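Local atomic coordinates of CRISPR-associated endonuclease/helicase Cas3 (Thermus thermophilus HB8, PDB entry 3SK9), a protein that cleaves single-stranded DNA with its metal-dependent N-terminal HD nuclease domain and carries a helicase/ATPase domain for CRISPR antiviral defence. Residues P25-M30 against R170-E175. Sequence-based numbering, arbitrary orientation.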
ATOM      1  N   PRO A  25     -12.381   8.518   1.740  1.00 19.93           N
ATOM      2  CA  PRO A  25     -12.372   7.606   0.600  1.00 19.13           C
ATOM      3  C   PRO A  25     -11.195   6.610   0.693  1.00 17.71           C
ATOM      4  O   PRO A  25     -10.119   6.991   1.189  1.00 17.76           O
ATOM      5  CB  PRO A  25     -12.168   8.563  -0.607  1.00 18.77           C
ATOM      6  CG  PRO A  25     -12.800   9.876  -0.170  1.00 18.84           C
ATOM      7  CD  PRO A  25     -12.492   9.948   1.340  1.00 20.16           C
ATOM      8  N   LEU A  26     -11.374   5.414   0.147  1.00 16.17           N
ATOM      9  CA  LEU A  26     -10.302   4.425   0.086  1.00 14.55           C
ATOM     10  C   LEU A  26      -9.103   5.071  -0.615  1.00 20.91           C
ATOM     11  O   LEU A  26      -7.966   4.888  -0.184  1.00 17.60           O
ATOM     12  CB  LEU A  26     -10.754   3.204  -0.701  1.00 17.79           C
ATOM     13  CG  LEU A  26      -9.704   2.086  -0.863  1.00 17.48           C
ATOM     14  CD1 LEU A  26      -9.131   1.679   0.476  1.00 20.42           C
ATOM     15  CD2 LEU A  26     -10.397   0.885  -1.544  1.00 22.99           C
ATOM     16  N   LEU A  27      -9.329   5.833  -1.695  1.00 17.82           N
ATOM     17  CA  LEU A  27      -8.176   6.393  -2.427  1.00 23.23           C
ATOM     18  C   LEU A  27      -7.343   7.329  -1.538  1.00 18.10           C
ATOM     19  O   LEU A  27      -6.102   7.375  -1.656  1.00 19.25           O
ATOM     20  CB  LEU A  27      -8.647   7.181  -3.658  1.00 23.87           C
ATOM     21  CG  LEU A  27      -7.542   7.853  -4.461  1.00 23.64           C
ATOM     22  CD1 LEU A  27      -6.543   6.858  -5.052  1.00 16.57           C
ATOM     23  CD2 LEU A  27      -8.217   8.701  -5.566  1.00 24.18           C
ATOM     24  N   ALA A  28      -8.014   8.084  -0.656  1.00 18.47           N
ATOM     25  CA  ALA A  28      -7.320   8.963   0.284  1.00 15.98           C
ATOM     26  C   ALA A  28      -6.434   8.130   1.206  1.00 20.42           C
ATOM     27  O   ALA A  28      -5.286   8.502   1.476  1.00 18.51           O
ATOM     28  CB  ALA A  28      -8.305   9.778   1.094  1.00 18.49           C
ATOM     29  N   HIS A  29      -6.961   7.013   1.708  1.00 16.80           N
ATOM     30  CA  HIS A  29      -6.186   6.159   2.581  1.00 18.97           C
ATOM     31  C   HIS A  29      -5.003   5.572   1.819  1.00 21.72           C
ATOM     32  O   HIS A  29      -3.906   5.464   2.349  1.00 17.62           O
ATOM     33  CB  HIS A  29      -7.049   5.033   3.144  1.00 21.51           C
ATOM     34  CG  HIS A  29      -6.283   4.104   4.032  1.00 21.33           C
ATOM     35  ND1 HIS A  29      -5.764   4.496   5.241  1.00 28.78           N
ATOM     36  CD2 HIS A  29      -5.915   2.810   3.867  1.00 30.33           C
ATOM     37  CE1 HIS A  29      -5.114   3.486   5.793  1.00 29.55           C
ATOM     38  NE2 HIS A  29      -5.192   2.449   4.981  1.00 27.43           N
ATOM     39  N   MET A  30      -5.210   5.188   0.567  1.00 15.06           N
ATOM     40  CA  MET A  30      -4.097   4.594  -0.223  1.00 14.72           C
ATOM     41  C   MET A  30      -2.998   5.625  -0.482  1.00 18.82           C
ATOM     42  O   MET A  30      -1.789   5.338  -0.383  1.00 17.97           O
ATOM     43  CB  MET A  30      -4.620   4.008  -1.565  1.00 17.88           C
ATOM     44  CG  MET A  30      -5.497   2.711  -1.448  1.00 24.07           C
ATOM     45  SD  MET A  30      -6.399   2.398  -3.038  1.00 28.85           S
ATOM     46  CE  MET A  30      -5.033   2.025  -4.126  1.00 44.38           C
ATOM     47  N   ARG A 170     -11.075  -1.176  -9.486  1.00 21.62           N
ATOM     48  CA  ARG A 170      -9.836  -1.498  -8.784  1.00 22.49           C
ATOM     49  C   ARG A 170      -8.639  -1.229  -9.667  1.00 23.52           C
ATOM     50  O   ARG A 170      -7.595  -0.815  -9.173  1.00 21.79           O
ATOM     51  CB  ARG A 170      -9.842  -2.924  -8.172  1.00 29.04           C
ATOM     52  CG  ARG A 170     -10.222  -4.059  -9.070  1.00 44.86           C
ATOM     53  CD  ARG A 170     -10.370  -5.380  -8.271  1.00 33.46           C
ATOM     54  NE  ARG A 170     -11.519  -5.365  -7.374  1.00 26.36           N
ATOM     55  CZ  ARG A 170     -12.561  -6.199  -7.450  1.00 27.22           C
ATOM     56  NH1 ARG A 170     -12.613  -7.161  -8.373  1.00 24.87           N
ATOM     57  NH2 ARG A 170     -13.556  -6.070  -6.590  1.00 27.43           N
ATOM     58  N   ARG A 171      -8.774  -1.414 -10.988  1.00 19.92           N
ATOM     59  CA  ARG A 171      -7.642  -1.080 -11.848  1.00 20.65           C
ATOM     60  C   ARG A 171      -7.446   0.432 -11.907  1.00 23.16           C
ATOM     61  O   ARG A 171      -6.299   0.942 -11.903  1.00 19.01           O
ATOM     62  CB  ARG A 171      -7.852  -1.682 -13.239  1.00 19.40           C
ATOM     63  CG  ARG A 171      -7.959  -3.256 -13.135  1.00 29.03           C
ATOM     64  CD  ARG A 171      -8.450  -4.032 -14.395  1.00 47.00           C
ATOM     65  NE  ARG A 171      -8.060  -5.463 -14.325  1.00 39.66           N
ATOM     66  CZ  ARG A 171      -8.516  -6.343 -13.421  1.00 49.40           C
ATOM     67  NH1 ARG A 171      -9.404  -5.980 -12.478  1.00 42.83           N
ATOM     68  NH2 ARG A 171      -8.078  -7.600 -13.439  1.00 43.95           N
ATOM     69  N   TRP A 172      -8.573   1.156 -11.916  1.00 21.91           N
ATOM     70  CA  TRP A 172      -8.548   2.635 -11.867  1.00 19.73           C
ATOM     71  C   TRP A 172      -7.805   3.151 -10.632  1.00 19.19           C
ATOM     72  O   TRP A 172      -6.934   4.036 -10.724  1.00 19.04           O
ATOM     73  CB  TRP A 172      -9.986   3.178 -11.887  1.00 22.60           C
ATOM     74  CG  TRP A 172     -10.094   4.703 -12.094  1.00 22.95           C
ATOM     75  CD1 TRP A 172     -10.364   5.374 -13.270  1.00 27.28           C
ATOM     76  CD2 TRP A 172     -10.013   5.704 -11.076  1.00 20.14           C
ATOM     77  NE1 TRP A 172     -10.392   6.735 -13.046  1.00 27.79           N
ATOM     78  CE2 TRP A 172     -10.179   6.967 -11.710  1.00 24.32           C
ATOM     79  CE3 TRP A 172      -9.779   5.662  -9.696  1.00 21.95           C
ATOM     80  CZ2 TRP A 172     -10.132   8.171 -10.999  1.00 25.30           C
ATOM     81  CZ3 TRP A 172      -9.739   6.851  -8.989  1.00 23.81           C
ATOM     82  CH2 TRP A 172      -9.899   8.093  -9.650  1.00 25.26           C
ATOM     83  N   LEU A 173      -8.083   2.549  -9.484  1.00 19.27           N
ATOM     84  CA  LEU A 173      -7.425   2.996  -8.254  1.00 18.82           C
ATOM     85  C   LEU A 173      -5.903   2.754  -8.274  1.00 22.52           C
ATOM     86  O   LEU A 173      -5.101   3.615  -7.885  1.00 19.53           O
ATOM     87  CB  LEU A 173      -8.030   2.254  -7.059  1.00 21.84           C
ATOM     88  CG  LEU A 173      -9.399   2.755  -6.611  1.00 21.09           C
ATOM     89  CD1 LEU A 173     -10.012   1.784  -5.701  1.00 21.85           C
ATOM     90  CD2 LEU A 173      -9.312   4.162  -5.934  1.00 20.75           C
ATOM     91  N   LEU A 174      -5.495   1.564  -8.688  1.00 22.66           N
ATOM     92  CA  LEU A 174      -4.052   1.309  -8.836  1.00 21.84           C
ATOM     93  C   LEU A 174      -3.372   2.310  -9.794  1.00 24.30           C
ATOM     94  O   LEU A 174      -2.298   2.822  -9.525  1.00 23.83           O
ATOM     95  CB  LEU A 174      -3.834  -0.111  -9.355  1.00 23.13           C
ATOM     96  CG  LEU A 174      -2.325  -0.418  -9.546  1.00 26.35           C
ATOM     97  CD1 LEU A 174      -2.103  -1.894  -9.323  1.00 27.81           C
ATOM     98  CD2 LEU A 174      -1.827   0.024 -10.954  1.00 27.11           C
ATOM     99  N   GLU A 175      -3.997   2.586 -10.935  1.00 21.55           N
ATOM    100  CA  GLU A 175      -3.419   3.523 -11.876  1.00 29.31           C
ATOM    101  C   GLU A 175      -3.332   4.917 -11.238  1.00 27.69           C
ATOM    102  O   GLU A 175      -2.352   5.627 -11.412  1.00 23.80           O
ATOM    103  CB  GLU A 175      -4.269   3.505 -13.165  1.00 32.52           C
ATOM    104  CG  GLU A 175      -3.630   4.107 -14.346  1.00 37.19           C
ATOM    105  CD  GLU A 175      -2.345   3.419 -14.760  1.00 30.36           C
ATOM    106  OE1 GLU A 175      -2.219   2.171 -14.637  1.00 39.90           O
ATOM    107  OE2 GLU A 175      -1.444   4.177 -15.198  1.00 48.89           O
TER
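With CG anti to its carbonyl carbon (chi1 -77°), Leu173 sets CD1 against Leu26 and CD2 against Leu27, while Leu27, whose CG is instead anti to the backbone N (chi1 178°), reaches out to meet it. The helical HD nuclease domain of Cas3 offers here a worked example of a leucine lodged among the side chains of a neighbouring helix: the axes of 26-30 and 170-175, on helices 26-43 and 165-181, approach to 10.9 Å at 35°, N to C in roughly the same direction, and what joins them is apolar. Leu173 CD2 rests against Leu27 CB at 3.8 Å and lies 4.0 Å from Leu27 CD1; Leu173 CD1 meets Leu26 CD2 at 4.3 Å. Trp172 brings the edge of its indole to Leu27, with CZ3 4.2 Å from Leu27 CD2, which lies near the ring plane; Leu15 of helix 10-16 touches both residues. The packing borders the divalent-metal site: the nearest side-chain atoms of Leu26 and metal-binding Asp75 are about 4 Å apart, and His29, another ligand, has NE2 hydrogen-bonded to Asp210 OD1. Further along, Met30 CE settles 4.2 Å from Leu173 CB and 4.1 Å from Leu173 O.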